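Long-range contacts in Non-structural protein 3 (Porcine deltacoronavirus, PDB 6LN0), which joins a macro domain, probably an ADP-ribose binder, to a zinc-binding papain-like protease that probably cleaves the viral polyprotein: residues T12-V17 against K140-D145; P114-I119 against R148-T153; N130-L135 against L159-A164; L165-V170 against A183-G188; L194-D199 against Q208-V213. All blocks are in the same frame, centred on the assembly; numbering follows the deposited sequence.

In the fold
Contacts 1, 2 and 3 interlock in the macro domain: their segments alternate along the chain, and contacts 1 and 2 are centred about 8 Å apart. Strands 10-17 and 146-152 are neighbours in one sheet, tying contact 1 to contact 2, while contacts 1 and 3 both use helix 131-141. Contact 4 opens after contact 3 closes, about 14 Å away between centres, where helix 158-165 passes into a second sheet. Contact 5 follows in that four-stranded sheet, consistent with a ubiquitin-like domain, its centre about 16 Å from that of contact 4. About 37 Å separates the centres of contacts 2 and 5; the five run from the macro domain towards the protease.

Contact 1: T12-V17 against K140-D145; sequences TKVELV and KACPSD
The edge strand 10-17 of the macro-domain sheet meets the turn that leads from helix 131-141 into the neighbouring strand 146-152. Thr12 carries most of the meeting. Its OG1 takes the crowded position between backbone N and carbonyl carbon (chi1 74°), which leaves CG2 anti to the carbonyl carbon and aimed at the turn. This methyl sits against two carbonyl oxygens, with CG2 of Thr12 3.0 Å from Pro143 O and 3.1 Å from Ser144 O, tight packing for a carbon against oxygen. Two residues on, Val14 also points toward the turn. CG1 stands anti to its backbone N (chi1 173°) and packs on Leu151 and Trp162, while Val14 CG2 looks the other way and lies 4.4 Å from the SG of Cys142, a loose apolar touch. Cys142 is the first residue to leave the helical conformation; its SG, nearly anti to the backbone N, lies on the strand side of the turn. The single hydrogen bond runs from Thr12 N to Ser144 O at 3.1 Å, with the donor 46° out of the carbonyl plane.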
# COMPACT_ATOMS: atom_id res chain seq x y z
N THR A 12 -27.97 0.09 0.13
CA THR A 12 -28.34 -0.88 1.16
C THR A 12 -27.45 -0.75 2.38
O THR A 12 -26.22 -0.68 2.26
CB THR A 12 -28.26 -2.31 0.66
OG1 THR A 12 -26.88 -2.69 0.55
CG2 THR A 12 -28.90 -2.44 -0.63
N LYS A 13 -28.08 -0.74 3.55
CA LYS A 13 -27.37 -0.82 4.83
C LYS A 13 -28.01 -1.95 5.63
O LYS A 13 -29.05 -1.77 6.27
CB LYS A 13 -27.38 0.51 5.56
CG LYS A 13 -26.51 1.59 4.86
CD LYS A 13 -25.07 1.09 4.53
CE LYS A 13 -23.99 2.16 4.77
NZ LYS A 13 -23.53 2.83 3.51
N VAL A 14 -27.39 -3.13 5.53
CA VAL A 14 -27.79 -4.32 6.26
C VAL A 14 -27.55 -4.12 7.75
O VAL A 14 -26.58 -3.47 8.16
CB VAL A 14 -26.98 -5.51 5.72
CG1 VAL A 14 -27.21 -6.74 6.55
CG2 VAL A 14 -27.30 -5.74 4.27
N GLU A 15 -28.44 -4.67 8.57
CA GLU A 15 -28.22 -4.70 10.01
C GLU A 15 -28.60 -6.07 10.54
O GLU A 15 -29.61 -6.66 10.13
CB GLU A 15 -29.01 -3.59 10.73
CG GLU A 15 -30.52 -3.86 10.89
CD GLU A 15 -31.35 -2.58 10.94
OE1 GLU A 15 -31.72 -2.14 12.06
OE2 GLU A 15 -31.62 -2.00 9.86
N LEU A 16 -27.77 -6.60 11.44
CA LEU A 16 -27.97 -7.93 12.01
C LEU A 16 -28.38 -7.74 13.46
O LEU A 16 -27.56 -7.35 14.29
CB LEU A 16 -26.71 -8.77 11.89
CG LEU A 16 -26.96 -10.26 11.95
CD1 LEU A 16 -25.93 -10.97 11.11
CD2 LEU A 16 -26.88 -10.74 13.37
N VAL A 17 -29.64 -8.03 13.76
CA VAL A 17 -30.21 -7.75 15.06
C VAL A 17 -30.31 -9.03 15.88
O VAL A 17 -30.47 -10.15 15.35
CB VAL A 17 -31.56 -7.03 14.90
CG1 VAL A 17 -32.32 -6.95 16.21
CG2 VAL A 17 -31.31 -5.63 14.35
N LYS A 140 -24.30 -12.60 -1.37
CA LYS A 140 -24.28 -12.86 -2.80
C LYS A 140 -25.60 -12.48 -3.48
O LYS A 140 -25.61 -12.13 -4.67
CB LYS A 140 -23.96 -14.34 -3.07
CG LYS A 140 -22.47 -14.70 -3.03
CD LYS A 140 -22.27 -16.20 -3.23
CE LYS A 140 -20.82 -16.61 -3.05
NZ LYS A 140 -20.72 -18.02 -2.56
N ALA A 141 -26.72 -12.53 -2.76
CA ALA A 141 -28.02 -12.27 -3.36
C ALA A 141 -28.53 -10.86 -3.09
O ALA A 141 -29.37 -10.36 -3.87
CB ALA A 141 -29.06 -13.28 -2.87
N CYS A 142 -28.06 -10.22 -2.04
CA CYS A 142 -28.59 -8.92 -1.67
C CYS A 142 -28.29 -7.88 -2.74
O CYS A 142 -27.11 -7.66 -3.06
CB CYS A 142 -27.99 -8.51 -0.32
SG CYS A 142 -28.83 -7.13 0.44
N PRO A 143 -29.30 -7.26 -3.34
CA PRO A 143 -29.06 -6.16 -4.28
C PRO A 143 -28.47 -4.95 -3.57
O PRO A 143 -28.50 -4.85 -2.34
CB PRO A 143 -30.44 -5.85 -4.85
CG PRO A 143 -31.20 -7.14 -4.67
CD PRO A 143 -30.71 -7.71 -3.38
N SER A 144 -27.95 -4.01 -4.37
CA SER A 144 -27.20 -2.87 -3.85
C SER A 144 -28.06 -1.65 -3.53
O SER A 144 -27.58 -0.74 -2.85
CB SER A 144 -26.10 -2.48 -4.85
OG SER A 144 -26.58 -2.51 -6.18
N ASP A 145 -29.32 -1.63 -3.97
CA ASP A 145 -30.14 -0.43 -3.86
C ASP A 145 -31.39 -0.65 -3.00
O ASP A 145 -32.34 0.13 -3.10
CB ASP A 145 -30.54 0.06 -5.25
CG ASP A 145 -31.25 -1.01 -6.06
OD1 ASP A 145 -30.99 -2.22 -5.83
OD2 ASP A 145 -32.06 -0.65 -6.95

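Contact 2: P114-I119 against R148-T153; sequences PAHYVI and RVTLVT
The imidazole of His116 carries the guanidinium of Arg148 flat on one face, and the hydroxyl of Thr150 meets its edge in plane. Thr150 OG1 also lies over the guanidinium face that takes His116. The two planes differ by only 10° and their centres are 4.0 Å apart; the overlap is offset, so that Arg148 NH2 hangs over the ring's rim, 3.1 Å from His116 CE1. The stack lies beside the start of two neighbouring parallel strands, 117-120 and 146-152, which with helix 131-141 between them form a beta-alpha-beta unit of the macro-domain sheet. Both chains reach the stack with CG anti to the backbone N, and Arg148 then runs extended to NE, so ring and guanidinium lie side by side and point the same way. Polar anchors fix each group. His116 ND1 bonds Ser29 OG, and His116 NE2 makes a nearly straight bond of 3.1 Å with Thr150 OG1, which is anti to its own carbonyl carbon. Arg148 NE forms a salt bridge with Glu15, and NH2 bonds the carbonyl of Lys25. A cation lying on the ring would be expected to disfavour protonation of His116. Further along, Val118 and Thr150 share one face of the sheet, where Val118 CG1 comes within 3.8 Å of Val152 CG2; Ile119 and Leu151 share the other. Thr150 clamps the strands by its backbone, N to Tyr117 O at 2.9 Å and O to Ile119 N at 2.6 Å. Val152 N next reaches Ile119 O at 2.8 Å, entering 36° above the carbonyl plane.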
# COMPACT_ATOMS: atom_id res chain seq x y z
N PRO A 114 -38.26 -3.15 -3.69
CA PRO A 114 -37.62 -2.20 -2.77
C PRO A 114 -38.48 -1.95 -1.53
O PRO A 114 -39.31 -1.04 -1.48
CB PRO A 114 -37.43 -0.95 -3.64
CG PRO A 114 -38.52 -1.06 -4.65
CD PRO A 114 -38.85 -2.49 -4.86
N ALA A 115 -38.25 -2.80 -0.53
CA ALA A 115 -38.99 -2.81 0.72
C ALA A 115 -38.01 -3.06 1.85
O ALA A 115 -36.85 -3.42 1.62
CB ALA A 115 -40.09 -3.88 0.73
N HIS A 116 -38.49 -2.90 3.08
CA HIS A 116 -37.70 -3.21 4.27
C HIS A 116 -37.95 -4.66 4.67
O HIS A 116 -39.05 -5.02 5.11
CB HIS A 116 -38.03 -2.29 5.44
CG HIS A 116 -37.47 -2.79 6.73
ND1 HIS A 116 -38.25 -3.04 7.84
CD2 HIS A 116 -36.20 -3.12 7.08
CE1 HIS A 116 -37.48 -3.48 8.82
NE2 HIS A 116 -36.24 -3.54 8.39
N TYR A 117 -36.93 -5.49 4.55
CA TYR A 117 -37.03 -6.91 4.82
C TYR A 117 -36.52 -7.22 6.22
O TYR A 117 -35.53 -6.65 6.68
CB TYR A 117 -36.22 -7.70 3.80
CG TYR A 117 -36.81 -7.68 2.42
CD1 TYR A 117 -37.77 -8.61 2.03
CD2 TYR A 117 -36.41 -6.73 1.48
CE1 TYR A 117 -38.31 -8.61 0.76
CE2 TYR A 117 -36.96 -6.72 0.21
CZ TYR A 117 -37.91 -7.65 -0.15
OH TYR A 117 -38.45 -7.65 -1.41
N VAL A 118 -37.21 -8.14 6.90
CA VAL A 118 -36.77 -8.66 8.18
C VAL A 118 -36.62 -10.16 7.98
O VAL A 118 -37.58 -10.84 7.63
CB VAL A 118 -37.75 -8.34 9.31
CG1 VAL A 118 -37.29 -8.91 10.60
CG2 VAL A 118 -37.91 -6.83 9.43
N ILE A 119 -35.40 -10.66 8.15
CA ILE A 119 -35.14 -12.04 7.75
C ILE A 119 -34.48 -12.80 8.89
O ILE A 119 -33.34 -12.50 9.28
CB ILE A 119 -34.29 -12.10 6.47
CG1 ILE A 119 -34.79 -11.09 5.44
CG2 ILE A 119 -34.31 -13.48 5.87
CD1 ILE A 119 -34.31 -11.38 4.03
N ARG A 148 -32.65 -0.25 3.86
CA ARG A 148 -32.41 -0.89 5.14
C ARG A 148 -32.92 -2.33 5.14
O ARG A 148 -34.04 -2.61 4.68
CB ARG A 148 -33.08 -0.08 6.24
CG ARG A 148 -33.05 -0.72 7.60
CD ARG A 148 -34.14 -0.15 8.50
NE ARG A 148 -34.08 -0.75 9.83
CZ ARG A 148 -35.13 -1.09 10.58
NH1 ARG A 148 -34.93 -1.64 11.77
NH2 ARG A 148 -36.37 -0.87 10.16
N VAL A 149 -32.09 -3.26 5.63
CA VAL A 149 -32.42 -4.69 5.71
C VAL A 149 -32.03 -5.23 7.08
O VAL A 149 -30.96 -4.90 7.60
CB VAL A 149 -31.71 -5.52 4.61
CG1 VAL A 149 -32.14 -6.97 4.71
CG2 VAL A 149 -32.01 -4.96 3.25
N THR A 150 -32.88 -6.09 7.64
CA THR A 150 -32.72 -6.57 9.01
C THR A 150 -32.68 -8.09 9.01
O THR A 150 -33.67 -8.73 8.65
CB THR A 150 -33.88 -6.08 9.88
OG1 THR A 150 -33.82 -4.66 10.01
CG2 THR A 150 -33.80 -6.73 11.25
N LEU A 151 -31.56 -8.66 9.44
CA LEU A 151 -31.50 -10.08 9.73
C LEU A 151 -31.61 -10.30 11.22
O LEU A 151 -31.27 -9.44 12.03
CB LEU A 151 -30.22 -10.73 9.22
CG LEU A 151 -29.67 -10.34 7.87
CD1 LEU A 151 -28.71 -9.24 8.17
CD2 LEU A 151 -28.94 -11.53 7.28
N VAL A 152 -32.06 -11.50 11.58
CA VAL A 152 -32.45 -11.82 12.94
C VAL A 152 -31.81 -13.14 13.31
O VAL A 152 -31.90 -14.11 12.56
CB VAL A 152 -33.98 -11.89 13.09
CG1 VAL A 152 -34.35 -12.36 14.51
CG2 VAL A 152 -34.62 -10.54 12.77
N THR A 153 -31.19 -13.18 14.50
CA THR A 153 -30.34 -14.31 14.84
C THR A 153 -30.80 -15.05 16.11
O THR A 153 -31.49 -16.07 16.01
CB THR A 153 -28.88 -13.82 14.94
OG1 THR A 153 -28.01 -14.89 15.34
CG2 THR A 153 -28.70 -12.59 15.88

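Contact 3: N130-L135 against L159-A164; sequences NPVHSL and LQVWDA
Val161 is the first residue of 159-164 to engage the other helix. Its CG1, anti to the backbone N, points at the opening turn of helix 131-141 and touches CG2 of Val132 at 3.5 Å; the two branched chains cross at about a right angle. Val132 presents that methyl because its CG1 takes the crowded place between N and carbonyl carbon (chi1 74°). Trp162 follows and faces Leu135. CD1 of Leu135 rests 3.6 Å from Trp162 CB and 3.8 Å from its CE3, filling the angle between the tryptophan's stem and its six-membered ring. That ring swings past the leucine so that Leu135 O lies at its edge, in plane, 3.8 Å from Trp162 CZ3. No hydrogen bond crosses between the helices. The start of helix 131-141 is secured from within, where Asn130 OD1 caps Val132 N at 3.3 Å. The short segments cross at -51° with their axes 9.7 Å apart. Trp162 and Leu135 both also pack on Leu16 of strand 10-17, the layering of two adjacent helices over one face of the central sheet that belongs to the alpha/beta macro-domain fold.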
# COMPACT_ATOMS: atom_id res chain seq x y z
N ASN A 130 -25.13 -24.61 7.58
CA ASN A 130 -24.03 -23.83 8.13
C ASN A 130 -24.37 -22.35 8.05
O ASN A 130 -24.59 -21.83 6.95
CB ASN A 130 -22.75 -24.13 7.35
CG ASN A 130 -21.51 -23.78 8.12
OD1 ASN A 130 -21.46 -22.77 8.82
ND2 ASN A 130 -20.48 -24.62 8.01
N PRO A 131 -24.43 -21.63 9.18
CA PRO A 131 -24.84 -20.21 9.12
C PRO A 131 -23.87 -19.34 8.37
O PRO A 131 -24.25 -18.24 7.93
CB PRO A 131 -24.90 -19.81 10.60
CG PRO A 131 -23.89 -20.67 11.24
CD PRO A 131 -23.97 -22.01 10.52
N VAL A 132 -22.61 -19.76 8.21
CA VAL A 132 -21.70 -18.94 7.42
C VAL A 132 -22.07 -19.03 5.94
O VAL A 132 -21.90 -18.06 5.19
CB VAL A 132 -20.23 -19.33 7.69
CG1 VAL A 132 -19.87 -20.65 7.05
CG2 VAL A 132 -19.30 -18.22 7.22
N HIS A 133 -22.60 -20.16 5.49
CA HIS A 133 -23.10 -20.25 4.12
C HIS A 133 -24.35 -19.41 3.92
O HIS A 133 -24.48 -18.72 2.90
CB HIS A 133 -23.36 -21.72 3.74
CG HIS A 133 -22.20 -22.62 3.99
ND1 HIS A 133 -22.24 -23.98 3.71
CD2 HIS A 133 -20.96 -22.37 4.48
CE1 HIS A 133 -21.08 -24.52 4.04
NE2 HIS A 133 -20.29 -23.57 4.51
N SER A 134 -25.27 -19.48 4.89
CA SER A 134 -26.47 -18.65 4.81
C SER A 134 -26.13 -17.17 4.77
O SER A 134 -26.63 -16.43 3.92
CB SER A 134 -27.42 -18.94 5.98
OG SER A 134 -28.37 -19.92 5.59
N LEU A 135 -25.30 -16.71 5.71
CA LEU A 135 -24.92 -15.30 5.68
C LEU A 135 -24.17 -14.97 4.40
O LEU A 135 -24.25 -13.83 3.91
CB LEU A 135 -24.09 -14.95 6.91
CG LEU A 135 -24.93 -14.64 8.16
CD1 LEU A 135 -24.11 -13.89 9.16
CD2 LEU A 135 -26.19 -13.85 7.84
N LEU A 159 -22.96 -12.48 14.93
CA LEU A 159 -22.50 -11.12 14.63
C LEU A 159 -21.04 -11.13 14.20
O LEU A 159 -20.61 -10.25 13.44
CB LEU A 159 -22.77 -10.17 15.81
CG LEU A 159 -22.98 -8.70 15.32
CD1 LEU A 159 -23.81 -7.86 16.29
CD2 LEU A 159 -21.67 -7.93 14.98
N GLN A 160 -20.28 -12.12 14.66
CA GLN A 160 -18.90 -12.28 14.19
C GLN A 160 -18.85 -12.91 12.80
O GLN A 160 -18.17 -12.40 11.90
CB GLN A 160 -18.06 -13.12 15.15
CG GLN A 160 -17.60 -12.37 16.38
CD GLN A 160 -18.11 -13.01 17.65
OE1 GLN A 160 -17.96 -14.22 17.85
NE2 GLN A 160 -18.72 -12.21 18.51
N VAL A 161 -19.55 -14.03 12.62
CA VAL A 161 -19.61 -14.68 11.31
C VAL A 161 -19.99 -13.66 10.24
O VAL A 161 -19.47 -13.69 9.11
CB VAL A 161 -20.58 -15.87 11.34
CG1 VAL A 161 -20.71 -16.51 9.97
CG2 VAL A 161 -20.12 -16.89 12.36
N TRP A 162 -20.85 -12.71 10.60
CA TRP A 162 -21.22 -11.65 9.67
C TRP A 162 -20.06 -10.70 9.45
O TRP A 162 -19.69 -10.42 8.31
CB TRP A 162 -22.45 -10.89 10.20
CG TRP A 162 -22.92 -9.76 9.33
CD1 TRP A 162 -23.06 -8.45 9.70
CD2 TRP A 162 -23.33 -9.83 7.95
NE1 TRP A 162 -23.52 -7.70 8.64
CE2 TRP A 162 -23.69 -8.52 7.55
CE3 TRP A 162 -23.40 -10.86 7.02
CZ2 TRP A 162 -24.12 -8.23 6.26
CZ3 TRP A 162 -23.84 -10.58 5.74
CH2 TRP A 162 -24.19 -9.27 5.37
N ASP A 163 -19.47 -10.21 10.53
CA ASP A 163 -18.37 -9.25 10.43
C ASP A 163 -17.20 -9.81 9.63
O ASP A 163 -16.58 -9.09 8.84
CB ASP A 163 -17.93 -8.84 11.83
CG ASP A 163 -17.16 -7.54 11.84
OD1 ASP A 163 -17.11 -6.88 10.78
OD2 ASP A 163 -16.61 -7.19 12.91
N ALA A 164 -16.88 -11.10 9.81
CA ALA A 164 -15.77 -11.70 9.07
C ALA A 164 -16.07 -11.77 7.58
O ALA A 164 -15.21 -11.44 6.75
CB ALA A 164 -15.48 -13.10 9.62

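Contact 4: L165-V170 against A183-G188; sequences LNRTIV and ALTPQG
A turn at chi3 of Arg167 (104°), after CG has been set anti to the carbonyl carbon, brings the guanidinium alongside Ala183 and Thr185. NE then bonds the carbonyl oxygen of Ala183 at 3.1 Å, almost in the guanidinium plane, although the donor stands 65° above the plane of that carbonyl. The Thr185 methyl CG2 lies over the centre of one guanidinium face, 3.7 Å from Arg167 CZ. It gets there because Thr185 OG1 occupies the position between backbone N and carbonyl carbon (chi1 89°), leaving CG2 anti to the carbonyl carbon. Thr185 is the N-cap of helix 186-192, its OG1 accepting from Gly188 N at 3.0 Å. Next to this polar end, at the open end of the hairpin of strands 168-173 and 180-184, Thr168 and Leu184 form an antiparallel hydrogen-bonded pair: Thr168 N reaches Leu184 O at 2.9 Å, and Leu184 N returns to Thr168 O at the same length. Thr168 OG1 adds only a weak bond to that Leu184 oxygen. On one face Ile169 bends its CD1 to within 3.7 Å of Ala183 CB. On the other, Leu184 CD1 meets Val170 CG2 at 4.0 Å, and Leu184 and Thr168 both touch Val189 of the helix. The hairpin followed by a helix is consistent with the opening of a ubiquitin-like domain. Arg167 also forms a salt bridge through NH1 with Asp163 of helix 158-165, so its charge is probably offset there while NE holds Ala183 O; one arginine thus bonds both to helix 158-165 and to the hairpin.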
# COMPACT_ATOMS: atom_id res chain seq x y z
N LEU A 165 -17.28 -12.18 7.22
CA LEU A 165 -17.66 -12.33 5.82
C LEU A 165 -17.64 -11.01 5.05
O LEU A 165 -17.65 -11.03 3.82
CB LEU A 165 -19.05 -12.96 5.72
CG LEU A 165 -19.04 -14.49 5.73
CD1 LEU A 165 -20.44 -15.03 5.97
CD2 LEU A 165 -18.48 -15.01 4.42
N ASN A 166 -17.62 -9.87 5.74
CA ASN A 166 -17.52 -8.57 5.10
C ASN A 166 -16.16 -7.91 5.34
O ASN A 166 -16.04 -6.68 5.26
CB ASN A 166 -18.66 -7.66 5.57
CG ASN A 166 -20.00 -8.37 5.51
OD1 ASN A 166 -20.66 -8.57 6.53
ND2 ASN A 166 -20.39 -8.79 4.30
N ARG A 167 -15.14 -8.71 5.63
CA ARG A 167 -13.79 -8.22 5.79
C ARG A 167 -12.84 -9.08 4.97
O ARG A 167 -13.05 -10.28 4.81
CB ARG A 167 -13.39 -8.21 7.26
CG ARG A 167 -14.19 -7.20 8.06
CD ARG A 167 -13.96 -7.36 9.54
NE ARG A 167 -13.08 -6.31 10.03
CZ ARG A 167 -13.42 -5.40 10.94
NH1 ARG A 167 -14.64 -5.42 11.48
NH2 ARG A 167 -12.54 -4.48 11.31
N THR A 168 -11.82 -8.43 4.43
CA THR A 168 -10.80 -9.08 3.62
C THR A 168 -9.48 -9.05 4.38
O THR A 168 -9.14 -8.06 5.04
CB THR A 168 -10.67 -8.40 2.25
OG1 THR A 168 -10.78 -6.98 2.40
CG2 THR A 168 -11.78 -8.88 1.31
N ILE A 169 -8.75 -10.15 4.31
CA ILE A 169 -7.51 -10.33 5.06
C ILE A 169 -6.34 -9.72 4.28
O ILE A 169 -6.08 -10.11 3.14
CB ILE A 169 -7.28 -11.82 5.35
CG1 ILE A 169 -8.57 -12.42 5.90
CG2 ILE A 169 -6.16 -11.99 6.35
CD1 ILE A 169 -8.95 -11.86 7.25
N VAL A 170 -5.64 -8.77 4.89
CA VAL A 170 -4.62 -7.98 4.23
C VAL A 170 -3.32 -8.05 5.03
O VAL A 170 -3.34 -7.84 6.25
CB VAL A 170 -5.05 -6.52 4.06
CG1 VAL A 170 -3.97 -5.74 3.29
CG2 VAL A 170 -6.40 -6.44 3.38
N ALA A 183 -7.74 -7.85 9.15
CA ALA A 183 -9.04 -8.05 8.53
C ALA A 183 -9.67 -6.68 8.35
O ALA A 183 -10.02 -6.03 9.34
CB ALA A 183 -9.93 -8.95 9.38
N LEU A 184 -9.81 -6.22 7.12
CA LEU A 184 -10.24 -4.85 6.89
C LEU A 184 -11.60 -4.82 6.21
O LEU A 184 -11.90 -5.69 5.39
CB LEU A 184 -9.22 -4.08 6.03
CG LEU A 184 -7.82 -3.86 6.59
CD1 LEU A 184 -6.96 -3.16 5.54
CD2 LEU A 184 -7.84 -3.06 7.87
N THR A 185 -12.41 -3.83 6.57
CA THR A 185 -13.65 -3.57 5.84
C THR A 185 -13.32 -2.80 4.58
O THR A 185 -12.29 -2.11 4.51
CB THR A 185 -14.65 -2.79 6.70
OG1 THR A 185 -14.44 -1.38 6.54
CG2 THR A 185 -14.51 -3.14 8.17
N PRO A 186 -14.17 -2.87 3.55
CA PRO A 186 -13.90 -2.10 2.32
C PRO A 186 -13.65 -0.63 2.63
O PRO A 186 -12.99 0.07 1.86
CB PRO A 186 -15.16 -2.32 1.49
CG PRO A 186 -15.68 -3.67 1.94
CD PRO A 186 -15.36 -3.74 3.41
N GLN A 187 -14.15 -0.16 3.78
CA GLN A 187 -13.79 1.19 4.23
C GLN A 187 -12.39 1.23 4.81
O GLN A 187 -11.59 2.11 4.47
CB GLN A 187 -14.80 1.70 5.26
CG GLN A 187 -14.45 3.10 5.79
CD GLN A 187 -14.46 4.17 4.70
OE1 GLN A 187 -15.00 3.96 3.61
NE2 GLN A 187 -13.85 5.32 5.00
N GLY A 188 -12.07 0.28 5.70
CA GLY A 188 -10.74 0.25 6.29
C GLY A 188 -9.64 0.11 5.25
O GLY A 188 -8.54 0.65 5.43

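Contact 5: L194-D199 against Q208-V213; sequences LFDGED and QIYLEV
The benzylic carbon of Phe195 lies at the apolar centre, with CB 3.6 Å from CG2 of Val213 and 3.9 Å from CB of Leu211. CG of Phe195 is anti to its backbone N (chi1 -165°), which carries the ring off towards helix 228-237, where it touches Leu228 and Cys232 and meets Phe200 edge-to-face. Across the sheet, on the face of Leu194, that leucine crosses Tyr210 at about a right angle, CB to CB at 4.1 Å. Between the two faces runs a short antiparallel ladder, in which Phe195 and Leu211 form a hydrogen-bonded pair: Phe195 N gives to Leu211 O at 2.8 Å, and Leu211 N to Phe195 O at 3.0 Å along a lone pair. Strand 194-195 thereby forms one border of the four-stranded sheet, probably that of the ubiquitin-like domain preceding the protease. Further out, the Tyr210 ring has Phe195 O at its edge and Gln208 CG over one face, while its OH bonds Lys205 N. Beyond the ladder the chain turns, Asp196 N bonding Asp199 O. At the polar edge, OD1 of Asp196 takes a weak, bent hydrogen bond of 3.1 Å from NE2 of Gln208, the carboxylate and amide planes 28° apart.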
# COMPACT_ATOMS: atom_id res chain seq x y z
N LEU A 194 -3.17 1.38 1.25
CA LEU A 194 -2.35 0.28 0.79
C LEU A 194 -1.59 0.69 -0.46
O LEU A 194 -2.19 1.21 -1.41
CB LEU A 194 -3.20 -0.96 0.52
CG LEU A 194 -3.91 -1.34 1.81
CD1 LEU A 194 -4.58 -2.68 1.68
CD2 LEU A 194 -2.89 -1.32 2.95
N PHE A 195 -0.27 0.47 -0.44
CA PHE A 195 0.63 0.84 -1.52
C PHE A 195 1.33 -0.39 -2.08
O PHE A 195 1.92 -1.18 -1.33
CB PHE A 195 1.64 1.89 -1.04
CG PHE A 195 2.36 2.58 -2.15
CD1 PHE A 195 1.71 3.50 -2.94
CD2 PHE A 195 3.69 2.29 -2.42
CE1 PHE A 195 2.37 4.14 -3.98
CE2 PHE A 195 4.37 2.93 -3.45
CZ PHE A 195 3.70 3.85 -4.23
N ASP A 196 1.27 -0.53 -3.39
CA ASP A 196 1.73 -1.64 -4.22
C ASP A 196 3.23 -1.64 -4.47
O ASP A 196 3.77 -2.63 -4.98
CB ASP A 196 1.00 -1.53 -5.56
CG ASP A 196 1.06 -2.77 -6.36
OD1 ASP A 196 0.89 -3.86 -5.77
OD2 ASP A 196 1.26 -2.65 -7.59
N GLY A 197 3.92 -0.55 -4.16
CA GLY A 197 5.23 -0.29 -4.70
C GLY A 197 5.22 0.64 -5.90
O GLY A 197 6.23 1.29 -6.19
N GLU A 198 4.08 0.72 -6.60
CA GLU A 198 3.87 1.64 -7.71
C GLU A 198 2.70 2.59 -7.50
O GLU A 198 2.78 3.77 -7.86
CB GLU A 198 3.65 0.85 -9.01
CG GLU A 198 4.49 1.33 -10.20
CD GLU A 198 6.00 1.03 -10.05
OE1 GLU A 198 6.79 1.99 -9.84
OE2 GLU A 198 6.39 -0.16 -10.16
N ASP A 199 1.62 2.12 -6.88
CA ASP A 199 0.38 2.87 -6.81
C ASP A 199 -0.46 2.31 -5.66
O ASP A 199 -0.23 1.19 -5.20
CB ASP A 199 -0.38 2.78 -8.13
CG ASP A 199 -0.30 1.39 -8.74
OD1 ASP A 199 -0.73 0.42 -8.07
OD2 ASP A 199 0.22 1.25 -9.88
N GLN A 208 -0.31 -11.11 -0.36
CA GLN A 208 0.66 -10.13 -0.78
C GLN A 208 0.81 -9.05 0.29
O GLN A 208 -0.15 -8.69 0.98
CB GLN A 208 0.24 -9.52 -2.12
CG GLN A 208 0.96 -8.25 -2.51
CD GLN A 208 0.66 -7.84 -3.94
OE1 GLN A 208 0.19 -8.65 -4.74
NE2 GLN A 208 0.94 -6.57 -4.27
N ILE A 209 2.03 -8.56 0.45
CA ILE A 209 2.35 -7.58 1.48
C ILE A 209 2.30 -6.19 0.87
O ILE A 209 2.87 -5.96 -0.20
CB ILE A 209 3.72 -7.86 2.09
CG1 ILE A 209 3.78 -9.28 2.63
CG2 ILE A 209 4.01 -6.84 3.16
CD1 ILE A 209 5.12 -9.59 3.26
N TYR A 210 1.61 -5.28 1.54
CA TYR A 210 1.41 -3.93 1.05
C TYR A 210 2.00 -2.95 2.05
O TYR A 210 2.00 -3.20 3.27
CB TYR A 210 -0.09 -3.62 0.84
CG TYR A 210 -0.72 -4.40 -0.28
CD1 TYR A 210 -0.69 -3.92 -1.59
CD2 TYR A 210 -1.36 -5.61 -0.04
CE1 TYR A 210 -1.26 -4.63 -2.61
CE2 TYR A 210 -1.93 -6.32 -1.06
CZ TYR A 210 -1.88 -5.83 -2.35
OH TYR A 210 -2.45 -6.54 -3.38
N LEU A 211 2.53 -1.85 1.54
CA LEU A 211 2.97 -0.77 2.41
C LEU A 211 1.73 -0.02 2.88
O LEU A 211 0.93 0.46 2.07
CB LEU A 211 3.93 0.16 1.67
CG LEU A 211 4.63 1.25 2.49
CD1 LEU A 211 5.53 0.66 3.58
CD2 LEU A 211 5.44 2.17 1.59
N GLU A 212 1.55 0.06 4.19
CA GLU A 212 0.51 0.89 4.79
C GLU A 212 1.08 2.29 4.92
O GLU A 212 1.92 2.55 5.78
CB GLU A 212 0.10 0.34 6.14
CG GLU A 212 -0.67 1.33 7.01
CD GLU A 212 -1.72 0.64 7.86
OE1 GLU A 212 -1.78 -0.61 7.81
OE2 GLU A 212 -2.49 1.36 8.57
N VAL A 213 0.66 3.19 4.05
CA VAL A 213 1.29 4.51 4.04
C VAL A 213 0.66 5.38 5.12
O VAL A 213 -0.33 6.07 4.89
CB VAL A 213 1.19 5.14 2.64
CG1 VAL A 213 1.78 6.56 2.63
CG2 VAL A 213 1.91 4.24 1.63